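Local coordinates for chromosome-partitioning protein ParB (Caulobacter vibrioides NA1000, PDB 6S6H) that binds the centromeric parS site near the replication origin through its helix-turn-helix DNA-binding domain and takes part in chromosome partition, at residues 10-13 / 14-17; 47-50 / 51-55; 66-70 / 71-75; 98-101 / 102-106. All coordinates share one frame; numbering follows the deposited sequence.

Contact 1 (10-13 / 14-17); sequences IENV and QRAD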
# COMPACT_ATOMS: atom_id res chain seq x y z
N ILE B 10 -20.55 -3.51 2.18
CA ILE B 10 -19.29 -4.25 1.86
C ILE B 10 -18.36 -3.32 1.08
O ILE B 10 -17.17 -3.21 1.46
CB ILE B 10 -19.60 -5.56 1.10
CG1 ILE B 10 -20.34 -6.56 1.98
CG2 ILE B 10 -18.32 -6.16 0.52
CD1 ILE B 10 -21.09 -7.63 1.22
N GLU B 11 -18.88 -2.65 0.05
CA GLU B 11 -18.14 -1.71 -0.82
C GLU B 11 -17.45 -0.63 0.02
O GLU B 11 -16.30 -0.29 -0.29
CB GLU B 11 -19.08 -1.06 -1.84
CG GLU B 11 -19.40 -1.95 -3.03
CD GLU B 11 -20.40 -1.36 -4.01
OE1 GLU B 11 -20.22 -1.58 -5.22
OE2 GLU B 11 -21.34 -0.69 -3.56
N ASN B 12 -18.13 -0.11 1.05
CA ASN B 12 -17.71 1.13 1.77
C ASN B 12 -16.77 0.80 2.94
O ASN B 12 -16.27 1.76 3.56
CB ASN B 12 -18.92 1.96 2.21
CG ASN B 12 -19.42 2.86 1.11
OD1 ASN B 12 -19.10 4.04 1.08
ND2 ASN B 12 -20.19 2.31 0.18
N VAL B 13 -16.51 -0.48 3.22
CA VAL B 13 -15.54 -0.89 4.28
C VAL B 13 -14.19 -0.23 4.00
O VAL B 13 -13.64 0.41 4.92
CB VAL B 13 -15.42 -2.42 4.38
CG1 VAL B 13 -14.24 -2.85 5.25
CG2 VAL B 13 -16.71 -3.06 4.88
N GLN B 14 -13.69 -0.36 2.76
CA GLN B 14 -12.35 0.13 2.33
C GLN B 14 -12.38 1.65 2.10
O GLN B 14 -11.30 2.27 2.18
CB GLN B 14 -11.87 -0.62 1.09
CG GLN B 14 -12.59 -0.22 -0.20
CD GLN B 14 -12.36 -1.20 -1.32
OE1 GLN B 14 -11.34 -1.90 -1.37
NE2 GLN B 14 -13.30 -1.27 -2.25
N ARG B 15 -13.55 2.23 1.81
CA ARG B 15 -13.73 3.67 1.50
C ARG B 15 -13.85 4.49 2.79
O ARG B 15 -13.57 5.70 2.74
CB ARG B 15 -14.95 3.88 0.58
CG ARG B 15 -14.80 3.21 -0.78
CD ARG B 15 -15.97 3.46 -1.72
NE ARG B 15 -15.83 4.71 -2.46
CZ ARG B 15 -16.41 5.87 -2.15
NH1 ARG B 15 -17.21 5.98 -1.10
NH2 ARG B 15 -16.20 6.93 -2.91
N ALA B 16 -14.23 3.86 3.90
CA ALA B 16 -14.34 4.49 5.24
C ALA B 16 -12.93 4.73 5.81
O ALA B 16 -11.95 4.28 5.18
CB ALA B 16 -15.16 3.63 6.16
N ASP B 17 -12.84 5.42 6.95
CA ASP B 17 -11.57 5.78 7.63
C ASP B 17 -11.24 4.69 8.67
O ASP B 17 -11.15 5.03 9.88
CB ASP B 17 -11.66 7.17 8.25
CG ASP B 17 -10.36 7.66 8.88
OD1 ASP B 17 -9.30 7.08 8.56
OD2 ASP B 17 -10.42 8.62 9.67
O HOH W 1 -14.65 -2.47 0.82
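Asn12 O is the acceptor on which this turn closes. Ala16 N gives it the better bond, 2.9 Å to Asn12 O, with the donor tilted 28° from the carbonyl plane; Arg15 N adds a weak one. The side chains of the same pair meet as well: Arg15 NH1 points to Asn12 OD1 at 3.5 Å, a weak bond in which the oxygen lies at the edge of the guanidinium, near its plane, while the amide and guanidinium planes stand 74° apart. The other end of the amide, Asn12 ND2, is held by Gly8 O one turn back. The turn follows helix 4-11 and joins it to helix 20-34 in this DNA-binding fragment of ParB. A water bridges the turn: it donates to Ile10 O at 2.7 Å and weakly to Glu11 O, and accepts from Gln14 N at 3.0 Å. Gln14 holds CG between its backbone N and carbonyl carbon (chi1 74°), which lays the chain beside Glu11 O, with CG 3.7 Å from that oxygen. Its amide is engaged beyond the turn, NE2 with Ile45 O and OE1 weakly with Lys47 NZ. Val13 faces inward onto Ser26, Tyr27 and Leu30 of helix 20-34, whereas Arg15 NH2 makes a long, weak ion pair with Asp17 of the second subunit.

Contact 2 (47-50 / 51-55); sequences KSRS and HVANT. With nucleotides of chain C; nucleotides of chain D.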
# COMPACT_ATOMS: atom_id res chain seq x y z
N LYS B 47 -11.16 -6.57 -5.27
CA LYS B 47 -9.84 -7.03 -4.77
C LYS B 47 -9.72 -8.55 -4.99
O LYS B 47 -10.69 -9.15 -5.50
CB LYS B 47 -9.67 -6.68 -3.29
CG LYS B 47 -9.43 -5.20 -3.00
CD LYS B 47 -8.02 -4.76 -3.32
CE LYS B 47 -7.94 -3.32 -3.78
NZ LYS B 47 -8.40 -2.38 -2.73
N SER B 48 -8.58 -9.13 -4.63
CA SER B 48 -8.28 -10.58 -4.72
C SER B 48 -8.82 -11.30 -3.47
O SER B 48 -8.98 -10.65 -2.42
CB SER B 48 -6.80 -10.83 -4.89
OG SER B 48 -6.10 -10.51 -3.70
N ARG B 49 -9.08 -12.60 -3.60
CA ARG B 49 -9.56 -13.47 -2.49
C ARG B 49 -8.47 -13.55 -1.41
O ARG B 49 -8.82 -13.51 -0.22
CB ARG B 49 -9.98 -14.82 -3.07
CG ARG B 49 -10.73 -15.74 -2.12
CD ARG B 49 -9.84 -16.46 -1.12
NE ARG B 49 -8.68 -17.08 -1.75
CZ ARG B 49 -7.69 -17.68 -1.10
NH1 ARG B 49 -7.70 -17.74 0.23
NH2 ARG B 49 -6.68 -18.21 -1.77
N SER B 50 -7.19 -13.65 -1.81
CA SER B 50 -6.04 -13.76 -0.88
C SER B 50 -5.87 -12.47 -0.06
O SER B 50 -5.53 -12.57 1.14
CB SER B 50 -4.77 -14.12 -1.60
OG SER B 50 -4.47 -13.18 -2.62
N HIS B 51 -6.12 -11.31 -0.67
CA HIS B 51 -6.13 -9.98 0.00
C HIS B 51 -7.15 -10.00 1.15
O HIS B 51 -6.80 -9.56 2.26
CB HIS B 51 -6.42 -8.85 -1.00
CG HIS B 51 -6.67 -7.53 -0.35
ND1 HIS B 51 -5.66 -6.78 0.20
CD2 HIS B 51 -7.82 -6.84 -0.14
CE1 HIS B 51 -6.16 -5.68 0.72
NE2 HIS B 51 -7.48 -5.69 0.52
N VAL B 52 -8.36 -10.49 0.88
CA VAL B 52 -9.48 -10.57 1.87
C VAL B 52 -9.06 -11.52 3.00
O VAL B 52 -9.24 -11.14 4.18
CB VAL B 52 -10.80 -11.02 1.19
CG1 VAL B 52 -11.89 -11.30 2.21
CG2 VAL B 52 -11.27 -10.01 0.16
N ALA B 53 -8.52 -12.68 2.65
CA ALA B 53 -8.05 -13.73 3.58
C ALA B 53 -6.93 -13.17 4.47
O ALA B 53 -7.03 -13.30 5.70
CB ALA B 53 -7.57 -14.94 2.80
N ASN B 54 -5.89 -12.60 3.86
CA ASN B 54 -4.69 -12.09 4.57
C ASN B 54 -5.09 -10.95 5.51
O ASN B 54 -4.55 -10.90 6.63
CB ASN B 54 -3.58 -11.67 3.60
CG ASN B 54 -2.79 -12.85 3.06
OD1 ASN B 54 -2.65 -13.88 3.72
ND2 ASN B 54 -2.24 -12.70 1.86
N THR B 55 -6.02 -10.09 5.09
CA THR B 55 -6.55 -8.96 5.90
C THR B 55 -7.15 -9.52 7.19
O THR B 55 -6.75 -9.05 8.27
CB THR B 55 -7.55 -8.12 5.09
OG1 THR B 55 -6.87 -7.58 3.96
CG2 THR B 55 -8.15 -6.99 5.89
P DA C 14 -5.47 -7.16 -5.17
OP1 DA C 14 -6.34 -6.72 -6.28
OP2 DA C 14 -6.07 -7.71 -3.93
O5' DA C 14 -4.45 -8.21 -5.81
C5' DA C 14 -3.66 -7.83 -6.95
C4' DA C 14 -2.82 -9.00 -7.42
O4' DA C 14 -1.82 -9.31 -6.42
C3' DA C 14 -3.58 -10.30 -7.66
O3' DA C 14 -2.94 -10.94 -8.76
C2' DA C 14 -3.38 -11.05 -6.36
C1' DA C 14 -1.97 -10.65 -5.99
N9 DA C 14 -1.65 -10.70 -4.57
C8 DA C 14 -2.44 -10.33 -3.50
N7 DA C 14 -1.84 -10.46 -2.34
C5 DA C 14 -0.57 -10.93 -2.66
C6 DA C 14 0.54 -11.26 -1.88
N6 DA C 14 0.56 -11.18 -0.54
N1 DA C 14 1.65 -11.70 -2.51
C2 DA C 14 1.63 -11.78 -3.85
N3 DA C 14 0.64 -11.50 -4.70
C4 DA C 14 -0.44 -11.07 -4.03
P DT D 3 -14.64 -19.27 2.63
OP1 DT D 3 -15.49 -18.91 3.79
OP2 DT D 3 -14.55 -18.36 1.46
O5' DT D 3 -13.16 -19.55 3.17
C5' DT D 3 -12.91 -20.61 4.11
C4' DT D 3 -11.42 -20.89 4.21
O4' DT D 3 -10.92 -21.41 2.96
C3' DT D 3 -10.54 -19.68 4.55
O3' DT D 3 -9.86 -19.91 5.80
C2' DT D 3 -9.58 -19.58 3.38
C1' DT D 3 -9.58 -21.00 2.85
N1 DT D 3 -9.14 -21.16 1.45
C2 DT D 3 -8.00 -21.90 1.22
O2 DT D 3 -7.35 -22.42 2.11
N3 DT D 3 -7.66 -22.01 -0.11
C4 DT D 3 -8.32 -21.47 -1.19
O4 DT D 3 -7.89 -21.65 -2.33
C5 DT D 3 -9.50 -20.70 -0.87
C7 DT D 3 -10.28 -20.07 -1.99
C6 DT D 3 -9.85 -20.58 0.42
P DG D 4 -8.77 -18.87 6.35
OP1 DG D 4 -8.95 -18.76 7.82
OP2 DG D 4 -8.84 -17.63 5.52
O5' DG D 4 -7.40 -19.63 6.08
C5' DG D 4 -7.07 -20.82 6.82
C4' DG D 4 -5.59 -21.13 6.69
O4' DG D 4 -5.28 -21.44 5.32
C3' DG D 4 -4.65 -20.00 7.09
O3' DG D 4 -3.52 -20.54 7.78
C2' DG D 4 -4.29 -19.36 5.76
C1' DG D 4 -4.29 -20.56 4.82
N9 DG D 4 -4.63 -20.24 3.44
C8 DG D 4 -5.78 -19.64 2.99
N7 DG D 4 -5.81 -19.51 1.69
C5 DG D 4 -4.62 -20.06 1.26
C6 DG D 4 -4.09 -20.21 -0.05
O6 DG D 4 -4.60 -19.86 -1.13
N1 DG D 4 -2.85 -20.83 -0.04
C2 DG D 4 -2.19 -21.26 1.09
N2 DG D 4 -1.00 -21.84 0.90
N3 DG D 4 -2.67 -21.13 2.32
C4 DG D 4 -3.88 -20.53 2.33
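Lys47 lies over one face of the His51 imidazole, its CD 4.1 Å from the ring centroid in a CH-pi contact; Thr55 OG1 sits over the opposite face, toward the rim. Ser48 is the N-cap of helix 49-57. A chi1 of 70° turns its hydroxyl back over the first helical turn, where OG accepts from His51 N at 3.1 Å and donates to OP2 of DA14 of chain C at 2.8 Å. Ser48 N reaches the same OP2 at 3.0 Å, so cap and phosphate grip share one residue at the helix start, where the helix dipole would probably favour the phosphate. Arg49 bends twice and reads a guanine of chain D in the major groove: NH1 meets DG4 N7 at 3.0 Å and NH2 meets DG4 O6 at 2.7 Å, while the base of DT3 of chain D lies against one guanidinium face with C5 3.5 Å above the plane. Its carbonyl O takes Ala53 N, as Ser50 O takes Asn54 N at 2.7 Å; Asn54 ND2 goes on to a thymine O4 and OD1 to Arg57. This is the recognition helix of a helix-turn-helix. Val52 packs on Ile41 and Ala42 and Ala53 on Gln38, so helix 49-57 rests against helix 38-45, the preceding helix of the motif, with its other side in the DNA.

Contact 3 (66-70 / 71-75); sequences QSYLV and SGELT. With nucleotides of chain C.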
# COMPACT_ATOMS: atom_id res chain seq x y z
N GLN B 66 -1.12 -6.48 17.43
CA GLN B 66 -2.29 -5.68 16.97
C GLN B 66 -2.11 -4.23 17.43
O GLN B 66 -2.36 -3.33 16.61
CB GLN B 66 -3.60 -6.30 17.47
CG GLN B 66 -3.94 -7.63 16.81
CD GLN B 66 -5.35 -8.09 17.10
OE1 GLN B 66 -6.22 -7.30 17.47
NE2 GLN B 66 -5.60 -9.38 16.93
N SER B 67 -1.66 -4.02 18.67
CA SER B 67 -1.34 -2.69 19.25
C SER B 67 -0.31 -1.96 18.38
O SER B 67 -0.50 -0.76 18.12
CB SER B 67 -0.88 -2.80 20.68
OG SER B 67 -1.82 -3.52 21.46
N TYR B 68 0.75 -2.66 17.94
CA TYR B 68 1.81 -2.10 17.07
C TYR B 68 1.20 -1.65 15.73
O TYR B 68 1.60 -0.57 15.24
CB TYR B 68 2.95 -3.09 16.85
CG TYR B 68 3.76 -3.43 18.08
CD1 TYR B 68 4.21 -2.45 18.95
CD2 TYR B 68 4.09 -4.75 18.37
CE1 TYR B 68 4.95 -2.76 20.08
CE2 TYR B 68 4.83 -5.08 19.49
CZ TYR B 68 5.27 -4.08 20.35
OH TYR B 68 6.00 -4.40 21.46
N LEU B 69 0.28 -2.43 15.17
CA LEU B 69 -0.44 -2.11 13.90
C LEU B 69 -1.23 -0.81 14.07
O LEU B 69 -1.09 0.08 13.21
CB LEU B 69 -1.39 -3.26 13.53
CG LEU B 69 -0.81 -4.33 12.62
CD1 LEU B 69 -1.84 -5.41 12.34
CD2 LEU B 69 -0.31 -3.72 11.31
N VAL B 70 -2.04 -0.72 15.13
CA VAL B 70 -2.92 0.46 15.43
C VAL B 70 -2.04 1.70 15.62
O VAL B 70 -2.42 2.77 15.10
CB VAL B 70 -3.82 0.19 16.65
CG1 VAL B 70 -4.47 1.47 17.16
CG2 VAL B 70 -4.87 -0.87 16.34
N SER B 71 -0.92 1.56 16.35
CA SER B 71 0.01 2.67 16.70
C SER B 71 0.87 3.05 15.49
O SER B 71 1.34 4.21 15.45
CB SER B 71 0.86 2.31 17.89
OG SER B 71 1.74 1.24 17.59
N GLY B 72 1.07 2.13 14.55
CA GLY B 72 1.83 2.35 13.30
C GLY B 72 3.31 2.04 13.45
O GLY B 72 4.08 2.41 12.54
N GLU B 73 3.70 1.39 14.55
CA GLU B 73 5.09 0.90 14.78
C GLU B 73 5.39 -0.24 13.80
O GLU B 73 6.56 -0.40 13.43
CB GLU B 73 5.27 0.47 16.23
CG GLU B 73 5.52 1.63 17.17
CD GLU B 73 5.36 1.31 18.65
OE1 GLU B 73 6.35 0.85 19.27
OE2 GLU B 73 4.25 1.50 19.18
N LEU B 74 4.36 -1.01 13.41
CA LEU B 74 4.42 -2.02 12.31
C LEU B 74 3.40 -1.64 11.24
O LEU B 74 2.37 -1.03 11.59
CB LEU B 74 4.09 -3.41 12.87
CG LEU B 74 5.11 -4.03 13.81
CD1 LEU B 74 4.65 -5.41 14.26
CD2 LEU B 74 6.48 -4.12 13.16
N THR B 75 3.66 -2.02 9.99
CA THR B 75 2.69 -1.98 8.86
C THR B 75 2.01 -3.35 8.76
O THR B 75 2.48 -4.30 9.42
CB THR B 75 3.37 -1.63 7.53
OG1 THR B 75 4.05 -2.79 7.06
CG2 THR B 75 4.33 -0.46 7.64
P DG C 11 8.72 -1.37 4.23
OP1 DG C 11 8.91 -1.12 5.68
OP2 DG C 11 9.25 -2.62 3.63
O5' DG C 11 7.18 -1.27 3.82
C5' DG C 11 6.39 -0.13 4.17
C4' DG C 11 5.07 -0.18 3.44
O4' DG C 11 5.29 -0.40 2.02
C3' DG C 11 4.12 -1.30 3.89
O3' DG C 11 2.78 -0.78 3.87
C2' DG C 11 4.39 -2.40 2.88
C1' DG C 11 4.72 -1.64 1.61
N9 DG C 11 5.69 -2.30 0.74
C8 DG C 11 6.85 -2.93 1.12
N7 DG C 11 7.53 -3.41 0.11
C5 DG C 11 6.76 -3.07 -1.00
C6 DG C 11 6.98 -3.33 -2.38
O6 DG C 11 7.92 -3.93 -2.91
N1 DG C 11 5.96 -2.81 -3.16
C2 DG C 11 4.87 -2.13 -2.69
N2 DG C 11 3.99 -1.71 -3.61
N3 DG C 11 4.65 -1.88 -1.41
C4 DG C 11 5.63 -2.38 -0.63
P DT C 12 1.50 -1.73 4.00
OP1 DT C 12 0.42 -0.94 4.63
OP2 DT C 12 1.92 -3.02 4.60
O5' DT C 12 1.09 -1.98 2.48
C5' DT C 12 0.73 -0.87 1.66
C4' DT C 12 0.01 -1.34 0.41
O4' DT C 12 0.93 -2.03 -0.46
C3' DT C 12 -1.16 -2.29 0.64
O3' DT C 12 -2.17 -1.91 -0.29
C2' DT C 12 -0.57 -3.66 0.33
C1' DT C 12 0.51 -3.36 -0.70
N1 DT C 12 1.72 -4.22 -0.68
C2 DT C 12 2.30 -4.55 -1.88
O2 DT C 12 1.83 -4.23 -2.96
N3 DT C 12 3.45 -5.30 -1.78
C4 DT C 12 4.07 -5.72 -0.61
O4 DT C 12 5.09 -6.39 -0.67
C5 DT C 12 3.41 -5.33 0.61
C7 DT C 12 4.00 -5.74 1.92
C6 DT C 12 2.29 -4.59 0.52
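A Schellman motif ends helix 63-71: Gly72, with positive phi (90°), carries the chain out of the helix toward helix 76-81 in the ParB DNA-binding domain. Both bonds of the motif, Glu73 N to Tyr68 O and Gly72 N to Leu69 O, are weak. Tyr68 O is the hub, taking its stronger bond from Gly72 N at 2.8 Å and a further weak one from Leu74 N. One residue earlier in the helix, Ser67 O takes Ser71 N at 2.9 Å. A chi1 of 66° swings Ser71 OG back over the helix end, 3.0 Å from Ser67 O; Tyr68 O and Glu73 OE2 lie near the same hydroxyl. The Glu73 carboxylate stands 79° from the Tyr68 ring plane, with OE2 at the ring edge and CD 3.9 Å from Tyr68 CD1. Leu74 turns toward the helix, its CG 3.8 Å from Tyr68 CB, and both side chains pack on Ile96 of helix 88-98. Leu69 CD2 comes within 3.4 Å of Thr75 O. Thr75, at the N-cap position of helix 76-81, bonds His78 through OG1, which also lies 3.3 Å from DT12 OP2 of chain C. The turn satisfies carbonyls at the helix end with backbone N-H groups; the threonine hydroxyl, held mainly by His78, comes no more than weakly to a phosphate oxygen.

Contact 4 (98-101 / 102-106); sequences GGLS and VRETE. With nucleotides of chain C; nucleotides of chain D.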
# COMPACT_ATOMS: atom_id res chain seq x y z
N GLY B 98 15.33 -3.17 14.90
CA GLY B 98 16.24 -3.20 13.74
C GLY B 98 15.83 -2.27 12.62
O GLY B 98 16.66 -2.00 11.73
N GLY B 99 14.58 -1.78 12.63
CA GLY B 99 13.99 -0.99 11.53
C GLY B 99 13.93 -1.80 10.24
O GLY B 99 14.20 -1.22 9.18
N LEU B 100 13.57 -3.08 10.34
CA LEU B 100 13.56 -4.05 9.21
C LEU B 100 12.46 -3.68 8.22
O LEU B 100 11.34 -3.38 8.66
CB LEU B 100 13.33 -5.47 9.74
CG LEU B 100 14.35 -6.00 10.75
CD1 LEU B 100 14.01 -7.43 11.14
CD2 LEU B 100 15.76 -5.92 10.20
N SER B 101 12.78 -3.71 6.92
CA SER B 101 11.81 -3.69 5.80
C SER B 101 10.93 -4.94 5.88
O SER B 101 11.30 -5.87 6.62
CB SER B 101 12.52 -3.61 4.47
OG SER B 101 13.24 -4.81 4.22
N VAL B 102 9.82 -4.95 5.13
CA VAL B 102 8.91 -6.13 5.03
C VAL B 102 9.67 -7.28 4.34
O VAL B 102 9.47 -8.44 4.74
CB VAL B 102 7.60 -5.78 4.30
CG1 VAL B 102 6.75 -7.02 4.06
CG2 VAL B 102 6.81 -4.72 5.05
N ARG B 103 10.52 -6.96 3.37
CA ARG B 103 11.37 -7.95 2.64
C ARG B 103 12.33 -8.62 3.64
O ARG B 103 12.41 -9.87 3.64
CB ARG B 103 12.11 -7.27 1.49
CG ARG B 103 11.97 -8.00 0.16
CD ARG B 103 10.73 -7.59 -0.61
NE ARG B 103 9.50 -7.93 0.11
CZ ARG B 103 8.37 -7.22 0.06
NH1 ARG B 103 8.29 -6.12 -0.66
NH2 ARG B 103 7.31 -7.62 0.75
N GLU B 104 13.02 -7.82 4.46
CA GLU B 104 13.96 -8.31 5.51
C GLU B 104 13.17 -9.14 6.53
O GLU B 104 13.70 -10.17 6.99
CB GLU B 104 14.69 -7.14 6.16
CG GLU B 104 15.79 -6.56 5.29
CD GLU B 104 16.44 -5.29 5.81
OE1 GLU B 104 15.73 -4.50 6.47
OE2 GLU B 104 17.65 -5.10 5.56
N THR B 105 11.96 -8.70 6.88
CA THR B 105 11.06 -9.37 7.85
C THR B 105 10.66 -10.75 7.32
O THR B 105 10.67 -11.70 8.11
CB THR B 105 9.84 -8.49 8.16
OG1 THR B 105 10.33 -7.25 8.69
CG2 THR B 105 8.88 -9.12 9.14
N GLU B 106 10.33 -10.85 6.03
CA GLU B 106 10.01 -12.13 5.34
C GLU B 106 11.20 -13.10 5.45
O GLU B 106 10.95 -14.30 5.68
CB GLU B 106 9.64 -11.88 3.88
CG GLU B 106 8.26 -11.26 3.72
CD GLU B 106 7.98 -10.60 2.38
OE1 GLU B 106 8.84 -10.67 1.48
OE2 GLU B 106 6.89 -10.00 2.24
P DG C 11 8.72 -1.37 4.23
OP1 DG C 11 8.91 -1.12 5.68
OP2 DG C 11 9.25 -2.62 3.63
O5' DG C 11 7.18 -1.27 3.82
C5' DG C 11 6.39 -0.13 4.17
C4' DG C 11 5.07 -0.18 3.44
O4' DG C 11 5.29 -0.40 2.02
C3' DG C 11 4.12 -1.30 3.89
O3' DG C 11 2.78 -0.78 3.87
C2' DG C 11 4.39 -2.40 2.88
C1' DG C 11 4.72 -1.64 1.61
N9 DG C 11 5.69 -2.30 0.74
C8 DG C 11 6.85 -2.93 1.12
N7 DG C 11 7.53 -3.41 0.11
C5 DG C 11 6.76 -3.07 -1.00
C6 DG C 11 6.98 -3.33 -2.38
O6 DG C 11 7.92 -3.93 -2.91
N1 DG C 11 5.96 -2.81 -3.16
C2 DG C 11 4.87 -2.13 -2.69
N2 DG C 11 3.99 -1.71 -3.61
N3 DG C 11 4.65 -1.88 -1.41
C4 DG C 11 5.63 -2.38 -0.63
P DC D 8 10.60 -14.97 -4.55
OP1 DC D 8 11.30 -15.72 -5.61
OP2 DC D 8 11.38 -14.43 -3.40
O5' DC D 8 9.77 -13.79 -5.24
C5' DC D 8 8.88 -14.11 -6.33
C4' DC D 8 8.11 -12.88 -6.77
O4' DC D 8 7.20 -12.44 -5.74
C3' DC D 8 8.97 -11.66 -7.11
O3' DC D 8 8.34 -10.97 -8.20
C2' DC D 8 8.87 -10.81 -5.86
C1' DC D 8 7.41 -11.06 -5.50
N1 DC D 8 6.99 -10.76 -4.12
C2 DC D 8 5.68 -10.30 -3.91
O2 DC D 8 4.94 -10.13 -4.89
N3 DC D 8 5.26 -10.05 -2.65
C4 DC D 8 6.09 -10.24 -1.62
N4 DC D 8 5.64 -9.98 -0.40
C5 DC D 8 7.42 -10.72 -1.81
C6 DC D 8 7.82 -10.97 -3.06
P DT C 12 1.50 -1.73 4.00
OP1 DT C 12 0.42 -0.94 4.63
OP2 DT C 12 1.92 -3.02 4.60
O5' DT C 12 1.09 -1.98 2.48
C5' DT C 12 0.73 -0.87 1.66
C4' DT C 12 0.01 -1.34 0.41
O4' DT C 12 0.93 -2.03 -0.46
C3' DT C 12 -1.16 -2.29 0.64
O3' DT C 12 -2.17 -1.91 -0.29
C2' DT C 12 -0.57 -3.66 0.33
C1' DT C 12 0.51 -3.36 -0.70
N1 DT C 12 1.72 -4.22 -0.68
C2 DT C 12 2.30 -4.55 -1.88
O2 DT C 12 1.83 -4.23 -2.96
N3 DT C 12 3.45 -5.30 -1.78
C4 DT C 12 4.07 -5.72 -0.61
O4 DT C 12 5.09 -6.39 -0.67
C5 DT C 12 3.41 -5.33 0.61
C7 DT C 12 4.00 -5.74 1.92
C6 DT C 12 2.29 -4.59 0.52
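Ser101 and Glu104 form a capping box at the start of helix 102-110: Glu104 N donates to Ser101 OG at 3.0 Å, and Ser101 N returns a bond to Glu104 OE1 at 3.1 Å, using the anti lone pair of that oxygen. Glu104 CG sits beside its backbone N (chi1 -75°), and the extended chain brings OE1 back. Ser101 O is gripped twice, by Thr105 OG1 at 2.7 Å and by Thr105 N, from opposite faces of its plane. Beside the cap, Val102 N gives an almost straight bond (177°) to OP2 of DG11 of chain C, at 2.8 Å. Arg103 and Glu106 make a side-on salt bridge, NE to OE1 and NH2 to OE2 (2.8 Å), both oxygens met from above the carboxylate plane. This pair faces the bases: Arg103 NH2 bonds O4 of DT12 of chain C at 2.9 Å, and N4 of DC8 of chain D donates to Glu106 OE2 at 2.9 Å. Leu100 CB lies 3.6 Å from Thr105 OG1, and Val102 CG1 touches the DT12 methyl. Val102 and Thr105 lean on His78 of helix 76-81, Thr105 and Glu106 on Ala81, while His78 NE2 binds Leu100 O, tying the loop after helix 88-98 to that neighbour.

The four contacts follow in series along one all-helical chain. Contact 1 lies at the turn after helix 4-11, contact 2 opens helix 49-57, contact 3 ends helix 63-71 and contact 4 opens helix 102-110. Centres of contacts 1 and 2 are about 15 Å apart and they touch through Gln14 and Lys47; contacts 3 and 4, also about 15 Å apart, touch through Thr75 and Val102. Contacts 1 and 4 lie farthest apart, about 29 Å between centres. Contacts 2, 3 and 4 lie within the ParB helix-turn-helix region. Contacts 2 and 4, about 22 Å between centres, both reach bases, so two helix starts read parS; contact 3, between them along the chain, comes weakly to a phosphate.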